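Local structure of fructosyl amine:oxygen oxidoreductase (Neosartorya fumigata, 4WCT) at residues D69-M74 with F285-D290; P110-T115 with G177-K182; L259-M264 with E295-D300. The protein catalyses the oxidative deglycation of fructosyl amines (Amadori products) with bound FAD as its redox cofactor and probably molecular oxygen as the electron acceptor. All coordinates share one frame; numbering follows the deposited sequence. Where two conformers were deposited one is given.

Overall arrangement
All three contacts lie near the flavin end of FAD, within the FAD-dependent oxidoreductase fold. Interaction 1 is central: its centre is about 8 Å from that of interaction 2 and about 9 Å from that of interaction 3, which are themselves about 16 Å apart and do not touch. Strand 72-75 shares a three-stranded antiparallel sheet with strands 176-179 and 112-113, while strand 284-287 shares the large mixed sheet with strands 295-310 and 253-263. Along the chain, interaction 2 falls between the two halves of interaction 1, whose segments alternate with those of interaction 3. Interaction 1 therefore joins two sheets beside the cofactor.

Interaction 1. Residues D69-M74 with F285-D290; sequences DINKIM and FFMEPD. With FAD (flavin-adenine dinucleotide), chain C.
Side-chain packing between two sheets, beside the flavin of FAD, brings residues 69-74 and 285-290 together: strand 72-74 and strand 285-287 run at 93° to each other, and no direct hydrogen bond links the segments. Met287 carries much of the contact. Its chain slides past Asn71 in the opposite direction, with CB against the amide carbon, and then bends at its last torsion (chi3 -77°), bringing CE to 3.6 Å from Asn71 OD1 while also meeting Ile73 CG1. SD rests against the carbonyl of Lys72. Ile73 reaches on to Phe285, where its CD1 stands 4.0 Å from the ring centroid and only 3° off the normal, a CH-pi contact over the middle of one face. At the other end, the Ile70 and Asp290 side chains cross at about a right angle, CD1 touching CB. Two waters join the segments through the Asn71 amide. Both accept from ND2; one donates to Glu288 O at 2.6 Å, while the other is also within bonding distance of Glu288 O but has more acceptors around it than protons to give.

The other side of segment 69-74 serves the cofactor. Ile73 N donates to FAD O4 at 2.8 Å, and FAD N3 returns a bond to Ile73 O at 3.0 Å, a two-point backbone grip on the pyrimidine edge of the flavin. Lys72 lies over the flavin, with CD near C4X and N5 and its NZ 3.5 Å from C5X. NZ forms a salt bridge with Asp69 OD2, on the anti lone pair, at 2.9 Å. That oxygen is shared with Lys297 NZ, which also donates to Asn71 O. Ile73 thus faces two ways: its backbone atoms bond the flavin edge, while its side chain packs on Phe285 and Met287.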
loop_
_atom_site.group_PDB
_atom_site.type_symbol
_atom_site.label_atom_id
_atom_site.label_comp_id
_atom_site.label_asym_id
_atom_site.label_seq_id
_atom_site.Cartn_x
_atom_site.Cartn_y
_atom_site.Cartn_z
ATOM N N ASP A 69 -0.815 1.484 -9.422
ATOM C CA ASP A 69 -0.164 2.769 -9.398
ATOM C C ASP A 69 1.099 2.633 -10.243
ATOM O O ASP A 69 1.816 1.617 -10.160
ATOM C CB ASP A 69 0.212 3.087 -7.937
ATOM C CG ASP A 69 0.435 4.547 -7.701
ATOM O OD1 ASP A 69 0.904 5.204 -8.656
ATOM O OD2 ASP A 69 0.414 4.953 -6.497
ATOM N N ILE A 70 1.430 3.683 -10.987
ATOM C CA ILE A 70 2.639 3.651 -11.814
ATOM C C ILE A 70 3.934 3.592 -11.003
ATOM O O ILE A 70 4.961 3.119 -11.479
ATOM C CB ILE A 70 2.714 4.852 -12.792
ATOM C CG1 ILE A 70 2.483 6.177 -12.074
ATOM C CG2 ILE A 70 1.765 4.653 -13.968
ATOM C CD1 ILE A 70 2.871 7.390 -12.884
ATOM N N ASN A 71 3.874 3.933 -9.726
ATOM C CA ASN A 71 5.022 3.739 -8.879
ATOM C C ASN A 71 4.630 3.680 -7.420
ATOM O O ASN A 71 3.578 4.221 -7.035
ATOM C CB ASN A 71 6.085 4.802 -9.121
ATOM C CG ASN A 71 5.506 6.171 -9.362
ATOM O OD1 ASN A 71 4.774 6.693 -8.538
ATOM N ND2 ASN A 71 5.809 6.743 -10.531
ATOM N N LYS A 72 5.482 3.035 -6.637
ATOM C CA LYS A 72 5.432 3.032 -5.172
ATOM C C LYS A 72 6.880 2.985 -4.673
ATOM O O LYS A 72 7.814 2.606 -5.401
ATOM C CB LYS A 72 4.689 1.779 -4.626
ATOM C CG LYS A 72 3.265 1.644 -5.116
ATOM C CD LYS A 72 2.315 2.605 -4.412
ATOM C CE LYS A 72 0.880 2.145 -4.578
ATOM N NZ LYS A 72 -0.093 3.211 -4.248
ATOM N N ILE A 73 7.051 3.358 -3.418
ATOM C CA ILE A 73 8.362 3.358 -2.764
ATOM C C ILE A 73 8.675 1.969 -2.240
ATOM O O ILE A 73 7.814 1.323 -1.653
ATOM C CB ILE A 73 8.374 4.350 -1.589
ATOM C CG1 ILE A 73 7.995 5.759 -2.074
ATOM C CG2 ILE A 73 9.737 4.296 -0.913
ATOM C CD1 ILE A 73 7.774 6.772 -0.970
ATOM N N MET A 74 9.909 1.514 -2.456
ATOM C CA MET A 74 10.472 0.324 -1.819
ATOM C C MET A 74 11.662 0.783 -0.956
ATOM O O MET A 74 12.558 1.479 -1.428
ATOM C CB MET A 74 10.960 -0.680 -2.883
ATOM C CG MET A 74 11.943 -1.781 -2.380
ATOM S SD MET A 74 11.188 -2.900 -1.227
ATOM C CE MET A 74 12.545 -3.402 -0.170
ATOM N N PHE A 285 5.759 13.424 -1.575
ATOM C CA PHE A 285 6.830 12.833 -2.336
ATOM C C PHE A 285 6.516 12.847 -3.815
ATOM O O PHE A 285 5.368 12.965 -4.213
ATOM C CB PHE A 285 7.166 11.416 -1.852
ATOM C CG PHE A 285 6.008 10.442 -1.873
ATOM C CD1 PHE A 285 5.315 10.168 -0.699
ATOM C CD2 PHE A 285 5.716 9.709 -3.002
ATOM C CE1 PHE A 285 4.285 9.224 -0.682
ATOM C CE2 PHE A 285 4.679 8.782 -2.992
ATOM C CZ PHE A 285 3.983 8.525 -1.824
ATOM N N PHE A 286 7.550 12.657 -4.632
ATOM C CA PHE A 286 7.328 12.430 -6.063
ATOM C C PHE A 286 8.234 11.360 -6.569
ATOM O O PHE A 286 9.270 11.083 -5.955
ATOM C CB PHE A 286 7.497 13.703 -6.902
ATOM C CG PHE A 286 8.912 13.962 -7.373
ATOM C CD1 PHE A 286 9.299 13.602 -8.657
ATOM C CD2 PHE A 286 9.795 14.636 -6.588
ATOM C CE1 PHE A 286 10.568 13.913 -9.118
ATOM C CE2 PHE A 286 11.078 14.929 -7.023
ATOM C CZ PHE A 286 11.476 14.529 -8.278
ATOM N N MET A 287 7.809 10.728 -7.669
ATOM C CA MET A 287 8.646 9.729 -8.321
ATOM C C MET A 287 8.826 10.050 -9.795
ATOM O O MET A 287 8.118 10.851 -10.381
ATOM C CB MET A 287 8.150 8.285 -8.109
ATOM C CG MET A 287 8.668 7.684 -6.799
ATOM S SD MET A 287 7.935 6.203 -6.077
ATOM C CE MET A 287 6.441 6.857 -5.342
ATOM N N GLU A 288 9.850 9.456 -10.378
ATOM C CA GLU A 288 10.203 9.866 -11.709
ATOM C C GLU A 288 9.082 9.569 -12.715
ATOM O O GLU A 288 8.298 8.625 -12.566
ATOM C CB GLU A 288 11.547 9.295 -12.137
ATOM C CG GLU A 288 11.539 7.834 -12.490
ATOM C CD GLU A 288 12.935 7.316 -12.798
ATOM O OE1 GLU A 288 13.249 7.136 -13.976
ATOM O OE2 GLU A 288 13.721 7.116 -11.841
ATOM N N PRO A 289 9.036 10.338 -13.784
ATOM C CA PRO A 289 7.976 10.173 -14.790
ATOM C C PRO A 289 7.936 8.763 -15.370
ATOM O O PRO A 289 8.990 8.138 -15.580
ATOM C CB PRO A 289 8.364 11.171 -15.856
ATOM C CG PRO A 289 9.144 12.220 -15.103
ATOM C CD PRO A 289 9.906 11.490 -14.068
ATOM N N ASP A 290 6.735 8.245 -15.633
ATOM C CA ASP A 290 6.645 6.864 -16.112
ATOM C C ASP A 290 7.088 6.751 -17.564
ATOM O O ASP A 290 7.049 7.716 -18.320
ATOM C CB ASP A 290 5.237 6.261 -15.909
ATOM C CG ASP A 290 4.276 6.658 -16.985
ATOM O OD1 ASP A 290 3.840 7.821 -16.929
ATOM O OD2 ASP A 290 3.926 5.804 -17.874
HETATM P PA FAD C . -5.209 -3.683 -2.940
HETATM O O1A FAD C . -3.941 -3.637 -3.743
HETATM O O2A FAD C . -6.053 -2.458 -2.774
HETATM O O5B FAD C . -6.078 -4.834 -3.566
HETATM C C5B FAD C . -7.371 -5.129 -3.019
HETATM C C4B FAD C . -8.176 -5.853 -4.093
HETATM O O4B FAD C . -9.412 -6.366 -3.499
HETATM C C3B FAD C . -8.578 -4.975 -5.274
HETATM O O3B FAD C . -8.149 -5.524 -6.530
HETATM C C2B FAD C . -10.106 -4.922 -5.183
HETATM O O2B FAD C . -10.789 -4.744 -6.421
HETATM C C1B FAD C . -10.426 -6.236 -4.466
HETATM N N9A FAD C . -11.739 -6.189 -3.787
HETATM C C8A FAD C . -12.307 -5.145 -3.157
HETATM N N7A FAD C . -13.544 -5.470 -2.718
HETATM C C5A FAD C . -13.710 -6.786 -3.011
HETATM C C6A FAD C . -14.808 -7.736 -2.882
HETATM N N6A FAD C . -15.957 -7.378 -2.282
HETATM N N1A FAD C . -14.623 -8.963 -3.412
HETATM C C2A FAD C . -13.484 -9.359 -3.997
HETATM N N3A FAD C . -12.452 -8.520 -4.183
HETATM C C4A FAD C . -12.535 -7.250 -3.716
HETATM N N1 FAD C . 2.921 0.991 -0.039
HETATM C C2 FAD C . 4.287 0.883 -0.199
HETATM O O2 FAD C . 4.807 -0.193 0.092
HETATM N N3 FAD C . 5.005 1.861 -0.755
HETATM C C4 FAD C . 4.466 3.061 -1.058
HETATM O O4 FAD C . 5.109 4.018 -1.570
HETATM C C4X FAD C . 3.036 3.255 -0.890
HETATM N N5 FAD C . 2.450 4.441 -1.204
HETATM C C5X FAD C . 1.083 4.494 -1.265
HETATM C C6 FAD C . 0.434 5.601 -1.802
HETATM C C7 FAD C . -0.945 5.683 -1.758
HETATM C C7M FAD C . -1.616 6.842 -2.403
HETATM C C8 FAD C . -1.717 4.563 -1.204
HETATM C C8M FAD C . -3.201 4.568 -1.171
HETATM C C9 FAD C . -1.092 3.421 -0.768
HETATM C C9A FAD C . 0.286 3.364 -0.726
HETATM N N10 FAD C . 0.929 2.243 -0.193
HETATM C C10 FAD C . 2.310 2.132 -0.359
HETATM C "C1'" FAD C . 0.254 1.111 0.427
HETATM C "C2'" FAD C . 0.006 -0.036 -0.540
HETATM O "O2'" FAD C . -0.555 0.526 -1.717
HETATM C "C3'" FAD C . -0.969 -1.024 0.116
HETATM O "O3'" FAD C . -0.544 -1.314 1.456
HETATM C "C4'" FAD C . -1.094 -2.319 -0.692
HETATM O "O4'" FAD C . -1.217 -2.006 -2.078
HETATM C "C5'" FAD C . -2.352 -3.040 -0.226
HETATM O "O5'" FAD C . -2.458 -4.273 -0.936
HETATM P P FAD C . -3.808 -5.137 -0.818
HETATM O O1P FAD C . -3.649 -6.350 -1.707
HETATM O O2P FAD C . -4.105 -5.288 0.654
HETATM O O3P FAD C . -4.916 -4.165 -1.453
HETATM O O HOH W 1 5.650 9.350 -11.750
HETATM O O HOH W 2 8.106 6.079 -12.181
#

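Interaction 2. Residues P110-T115 with G177-K182; sequences PYFHET and GWIHAK
His113 lays its imidazole over the indole of Trp178 in an offset stack, with centroids 4.0 Å apart for the six-membered ring and planes at 23°. The two residues form the hydrogen-bonded pair of a short antiparallel ladder between strands 112-113 and 177-179, in a three-stranded sheet whose middle strand is 176-179. The overlap is displaced: CD2 of His113 lies 3.4 Å from Trp178 CH2, whereas its CB sits over the five-membered ring, 3.7 Å from that centroid, in a CH-pi contact. Trp178 comes back across its partner because its CG is placed between the backbone N and the carbonyl carbon (chi1 65°). Thr115 OG1 meets the indole at its edge, near CD1, and hydrogen-bonds to Leu275 O, for which it must be the donor; Trp178 NE1 bonds to Glu288 OE2.

Backbone bonds hold the register. His113 N to Trp178 O is 2.8 Å and Trp178 N to His113 O is 3.0 Å. His180 N to Tyr111 O, at 2.9 Å, extends the ladder beyond the paired strands.

On the sheet face opposite the stack, Phe112 and Ile179 form the non-hydrogen-bonded pair, with ring atom CD1 against CG2. Both side chains touch Met74 of the adjacent strand 72-75, and Ile179 also meets Lys72 there; the face itself packs on helix 86-102, through Leu99 and Trp102. His180 occupies the N-cap of helix 181-194. With CG anti to the backbone N (chi1 -160°), its ring turns away from residues 110-115, and ND1 accepts a hydrogen bond from Lys183 N.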
loop_
_atom_site.group_PDB
_atom_site.type_symbol
_atom_site.label_atom_id
_atom_site.label_comp_id
_atom_site.label_asym_id
_atom_site.label_seq_id
_atom_site.Cartn_x
_atom_site.Cartn_y
_atom_site.Cartn_z
ATOM N N PRO A 110 12.036 -6.967 -13.205
ATOM C CA PRO A 110 12.081 -5.899 -14.197
ATOM C C PRO A 110 11.499 -4.581 -13.719
ATOM O O PRO A 110 11.679 -3.550 -14.388
ATOM C CB PRO A 110 11.211 -6.448 -15.311
ATOM C CG PRO A 110 11.481 -7.927 -15.237
ATOM C CD PRO A 110 11.434 -8.195 -13.762
ATOM N N TYR A 111 10.764 -4.633 -12.605
ATOM C CA TYR A 111 9.932 -3.507 -12.178
ATOM C C TYR A 111 10.492 -2.778 -10.952
ATOM O O TYR A 111 9.870 -1.832 -10.451
ATOM C CB TYR A 111 8.513 -4.035 -11.898
ATOM C CG TYR A 111 7.917 -4.720 -13.108
ATOM C CD1 TYR A 111 7.828 -4.043 -14.315
ATOM C CD2 TYR A 111 7.758 -6.109 -13.130
ATOM C CE1 TYR A 111 7.383 -4.692 -15.455
ATOM C CE2 TYR A 111 7.376 -6.772 -14.287
ATOM C CZ TYR A 111 7.273 -6.071 -15.458
ATOM O OH TYR A 111 6.810 -6.709 -16.607
ATOM N N PHE A 112 11.681 -3.167 -10.488
ATOM C CA PHE A 112 12.338 -2.473 -9.366
ATOM C C PHE A 112 13.473 -1.617 -9.836
ATOM O O PHE A 112 14.257 -2.049 -10.684
ATOM C CB PHE A 112 12.862 -3.464 -8.340
ATOM C CG PHE A 112 13.669 -2.848 -7.225
ATOM C CD1 PHE A 112 13.180 -1.792 -6.464
ATOM C CD2 PHE A 112 14.892 -3.414 -6.868
ATOM C CE1 PHE A 112 13.970 -1.228 -5.442
ATOM C CE2 PHE A 112 15.647 -2.904 -5.808
ATOM C CZ PHE A 112 15.173 -1.839 -5.071
ATOM N N HIS A 113 13.454 -0.352 -9.409
ATOM C CA HIS A 113 14.471 0.625 -9.788
ATOM C C HIS A 113 15.202 1.146 -8.569
ATOM O O HIS A 113 14.620 1.900 -7.772
ATOM C CB HIS A 113 13.803 1.765 -10.549
ATOM C CG HIS A 113 13.062 1.300 -11.759
ATOM N ND1 HIS A 113 13.728 0.952 -12.921
ATOM C CD2 HIS A 113 11.826 0.759 -11.876
ATOM C CE1 HIS A 113 12.861 0.449 -13.780
ATOM N NE2 HIS A 113 11.692 0.341 -13.175
ATOM N N GLU A 114 16.429 0.640 -8.333
ATOM C CA GLU A 114 17.112 0.861 -7.066
ATOM C C GLU A 114 17.814 2.217 -7.113
ATOM O O GLU A 114 19.043 2.305 -7.140
ATOM C CB GLU A 114 18.088 -0.286 -6.718
ATOM C CG GLU A 114 18.625 -0.236 -5.288
ATOM C CD GLU A 114 19.437 -1.472 -4.920
ATOM O OE1 GLU A 114 19.584 -2.343 -5.791
ATOM O OE2 GLU A 114 19.975 -1.533 -3.800
ATOM N N THR A 115 17.009 3.274 -7.105
ATOM C CA THR A 115 17.515 4.614 -7.323
ATOM C C THR A 115 17.840 5.369 -6.019
ATOM O O THR A 115 18.355 6.506 -6.073
ATOM C CB THR A 115 16.521 5.443 -8.107
ATOM O OG1 THR A 115 15.287 5.510 -7.395
ATOM C CG2 THR A 115 16.264 4.894 -9.483
ATOM N N GLY A 177 14.338 2.495 -3.448
ATOM C CA GLY A 177 14.020 3.076 -4.744
ATOM C C GLY A 177 12.534 3.013 -4.977
ATOM O O GLY A 177 11.754 3.202 -4.047
ATOM N N TRP A 178 12.138 2.739 -6.218
ATOM C CA TRP A 178 10.750 2.652 -6.544
ATOM C C TRP A 178 10.422 1.424 -7.370
ATOM O O TRP A 178 11.297 0.802 -8.010
ATOM C CB TRP A 178 10.290 3.922 -7.253
ATOM C CG TRP A 178 10.926 4.173 -8.608
ATOM C CD1 TRP A 178 12.021 4.935 -8.867
ATOM C CD2 TRP A 178 10.379 3.822 -9.882
ATOM N NE1 TRP A 178 12.244 5.001 -10.210
ATOM C CE2 TRP A 178 11.269 4.295 -10.866
ATOM C CE3 TRP A 178 9.269 3.094 -10.279
ATOM C CZ2 TRP A 178 11.038 4.133 -12.236
ATOM C CZ3 TRP A 178 9.071 2.871 -11.660
ATOM C CH2 TRP A 178 9.924 3.420 -12.615
ATOM N N ILE A 179 9.147 1.036 -7.310
ATOM C CA ILE A 179 8.665 -0.099 -8.053
ATOM C C ILE A 179 7.526 0.306 -8.972
ATOM O O ILE A 179 6.709 1.169 -8.636
ATOM C CB ILE A 179 8.212 -1.236 -7.101
ATOM C CG1 ILE A 179 7.210 -0.712 -6.088
ATOM C CG2 ILE A 179 9.436 -1.801 -6.381
ATOM C CD1 ILE A 179 6.284 -1.771 -5.529
ATOM N N HIS A 180 7.457 -0.322 -10.142
ATOM C CA HIS A 180 6.325 -0.117 -11.009
ATOM C C HIS A 180 5.212 -1.042 -10.574
ATOM O O HIS A 180 5.128 -2.190 -11.031
ATOM C CB HIS A 180 6.675 -0.348 -12.469
ATOM C CG HIS A 180 5.707 0.286 -13.416
ATOM N ND1 HIS A 180 4.341 0.094 -13.339
ATOM C CD2 HIS A 180 5.902 1.206 -14.390
ATOM C CE1 HIS A 180 3.744 0.846 -14.243
ATOM N NE2 HIS A 180 4.675 1.510 -14.914
ATOM N N ALA A 181 4.433 -0.598 -9.601
ATOM C CA ALA A 181 3.520 -1.518 -8.884
ATOM C C ALA A 181 2.482 -2.097 -9.839
ATOM O O ALA A 181 2.159 -3.310 -9.769
ATOM C CB ALA A 181 2.839 -0.804 -7.713
ATOM N N LYS A 182 1.962 -1.256 -10.724
ATOM C CA LYS A 182 0.923 -1.676 -11.650
ATOM C C LYS A 182 1.422 -2.793 -12.565
ATOM O O LYS A 182 0.798 -3.866 -12.666
ATOM C CB LYS A 182 0.475 -0.494 -12.482
ATOM C CG LYS A 182 -0.590 -0.834 -13.499
ATOM C CD LYS A 182 -1.001 0.418 -14.236
ATOM C CE LYS A 182 -2.203 0.196 -15.130
ATOM N NZ LYS A 182 -2.654 1.518 -15.637
#

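Interaction 3. Residues L259-M264 with E295-D300; sequences LCHIQM and ELKICD
His261 and Glu295 cross at about a right angle, with the imidazole and carboxylate planes 75° apart. ND1 donates to OE1 at 2.9 Å and 165°; the oxygen lies close to the ring plane, yet the ring nitrogen meets it from above the carboxylate, 67° out of that plane. The other oxygen, OE2, takes a hydrogen bond from water, which also donates to Gln263 OE1, and pairs with Ser353 OG. Gln263 NE2 hydrogen-bonds to Lys293 O. Along the other flank of the imidazole runs the Lys297 chain, whose CG comes within 3.8 Å of CD2.

These side chains share one face of an antiparallel ladder between strands 253-263 and 295-310, in the large mixed sheet. Cys260 with Ile298 and Ile262 with Leu296 are its hydrogen-bonded pairs, each closed by two backbone bonds; Leu296 N to Ile262 O is 2.8 Å. His261 with Lys297 and Gln263 with Glu295 are non-hydrogen-bonded pairs.

On the opposite face the contacts are apolar. Ile262 and Ile298 are set diagonally to one another and, in the Ile262 conformer given, meet through their CD1 atoms, beside Leu340 and Ala336 of helix 330-343. Just past the strand, Met264, bent at both later torsions, turns its SD toward Leu296 CD1, 4.1 Å away.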
loop_
_atom_site.group_PDB
_atom_site.type_symbol
_atom_site.label_atom_id
_atom_site.label_comp_id
_atom_site.label_asym_id
_atom_site.label_seq_id
_atom_site.Cartn_x
_atom_site.Cartn_y
_atom_site.Cartn_z
ATOM N N LEU A 259 -3.238 11.316 -4.828
ATOM C CA LEU A 259 -2.150 11.353 -5.790
ATOM C C LEU A 259 -2.585 12.116 -7.017
ATOM O O LEU A 259 -3.750 12.120 -7.373
ATOM C CB LEU A 259 -1.681 9.948 -6.156
ATOM C CG LEU A 259 -2.617 9.071 -6.988
ATOM C CD1 LEU A 259 -2.459 9.279 -8.489
ATOM C CD2 LEU A 259 -2.391 7.595 -6.668
ATOM N N CYS A 260 -1.640 12.773 -7.664
ATOM C CA CYS A 260 -1.941 13.456 -8.910
ATOM C C CYS A 260 -0.737 13.347 -9.822
ATOM O O CYS A 260 0.369 13.059 -9.372
ATOM C CB CYS A 260 -2.359 14.916 -8.685
ATOM S SG CYS A 260 -1.160 16.008 -7.892
ATOM N N HIS A 261 -0.974 13.559 -11.108
ATOM C CA HIS A 261 0.028 13.415 -12.141
ATOM C C HIS A 261 0.140 14.714 -12.908
ATOM O O HIS A 261 -0.874 15.350 -13.173
ATOM C CB HIS A 261 -0.349 12.350 -13.166
ATOM C CG HIS A 261 -0.341 10.933 -12.674
ATOM N ND1 HIS A 261 -0.491 9.870 -13.540
ATOM C CD2 HIS A 261 -0.294 10.396 -11.431
ATOM C CE1 HIS A 261 -0.566 8.749 -12.850
ATOM N NE2 HIS A 261 -0.366 9.037 -11.578
ATOM N N ILE A 262 1.351 15.031 -13.350
ATOM C CA ILE A 262 1.654 16.100 -14.311
ATOM C C ILE A 262 2.260 15.443 -15.551
ATOM O O ILE A 262 3.151 14.576 -15.420
ATOM C CB ILE A 262 2.700 17.099 -13.732
ATOM C CG1 ILE A 262 2.114 17.851 -12.546
ATOM C CG2 ILE A 262 3.153 18.075 -14.808
ATOM C CD1 ILE A 262 3.083 18.770 -11.847
ATOM N N GLN A 263 1.838 15.871 -16.728
ATOM C CA GLN A 263 2.359 15.340 -17.964
ATOM C C GLN A 263 3.615 16.091 -18.387
ATOM O O GLN A 263 3.567 17.306 -18.563
ATOM C CB GLN A 263 1.277 15.529 -19.049
ATOM C CG GLN A 263 1.776 15.215 -20.443
ATOM C CD GLN A 263 1.997 13.747 -20.611
ATOM O OE1 GLN A 263 1.033 12.974 -20.749
ATOM N NE2 GLN A 263 3.264 13.354 -20.749
ATOM N N MET A 264 4.744 15.389 -18.459
ATOM C CA MET A 264 6.006 16.006 -18.824
ATOM C C MET A 264 6.137 16.042 -20.331
ATOM O O MET A 264 5.608 15.186 -21.038
ATOM C CB MET A 264 7.186 15.241 -18.200
ATOM C CG MET A 264 7.102 15.104 -16.676
ATOM S SD MET A 264 6.978 16.668 -15.787
ATOM C CE MET A 264 8.669 17.191 -15.904
ATOM N N GLU A 295 4.336 10.693 -17.166
ATOM C CA GLU A 295 3.570 11.402 -16.121
ATOM C C GLU A 295 4.315 11.307 -14.795
ATOM O O GLU A 295 4.809 10.252 -14.423
ATOM C CB GLU A 295 2.184 10.793 -15.976
ATOM C CG GLU A 295 1.210 11.344 -17.003
ATOM C CD GLU A 295 -0.193 10.794 -16.877
ATOM O OE1 GLU A 295 -0.373 9.634 -16.428
ATOM O OE2 GLU A 295 -1.076 11.459 -17.443
ATOM N N LEU A 296 4.474 12.462 -14.154
ATOM C CA LEU A 296 5.189 12.592 -12.898
ATOM C C LEU A 296 4.140 12.637 -11.788
ATOM O O LEU A 296 3.228 13.485 -11.831
ATOM C CB LEU A 296 6.010 13.899 -12.940
ATOM C CG LEU A 296 6.965 14.176 -11.766
ATOM C CD1 LEU A 296 8.107 15.048 -12.233
ATOM C CD2 LEU A 296 6.248 14.844 -10.612
ATOM N N LYS A 297 4.267 11.711 -10.837
ATOM C CA LYS A 297 3.273 11.541 -9.772
ATOM C C LYS A 297 3.728 12.232 -8.494
ATOM O O LYS A 297 4.875 12.050 -8.061
ATOM C CB LYS A 297 3.094 10.069 -9.463
ATOM C CG LYS A 297 1.946 9.823 -8.460
ATOM C CD LYS A 297 1.831 8.363 -8.074
ATOM C CE LYS A 297 2.744 8.087 -6.874
ATOM N NZ LYS A 297 2.674 6.685 -6.466
ATOM N N ILE A 298 2.813 12.981 -7.893
ATOM C CA ILE A 298 3.030 13.655 -6.603
ATOM C C ILE A 298 1.975 13.171 -5.613
ATOM O O ILE A 298 0.794 13.133 -5.949
ATOM C CB ILE A 298 2.879 15.185 -6.696
ATOM C CG1 ILE A 298 3.804 15.771 -7.765
ATOM C CG2 ILE A 298 3.211 15.800 -5.351
ATOM C CD1 ILE A 298 3.131 16.125 -9.064
ATOM N N CYS A 299 2.416 12.715 -4.445
ATOM C CA CYS A 299 1.510 12.430 -3.344
ATOM C C CYS A 299 1.713 13.486 -2.284
ATOM O O CYS A 299 2.841 13.748 -1.871
ATOM C CB CYS A 299 1.815 11.095 -2.729
ATOM S SG CYS A 299 1.203 9.702 -3.670
ATOM N N ASP A 300 0.639 14.142 -1.876
ATOM C CA ASP A 300 0.717 15.069 -0.774
ATOM C C ASP A 300 0.532 14.302 0.540
ATOM O O ASP A 300 -0.428 13.567 0.717
ATOM C CB ASP A 300 -0.344 16.171 -0.914
ATOM C CG ASP A 300 -1.753 15.639 -0.944
ATOM O OD1 ASP A 300 -2.053 14.839 -1.867
ATOM O OD2 ASP A 300 -2.557 16.047 -0.063
HETATM O O HOH W 3 -1.458 12.878 -19.908
#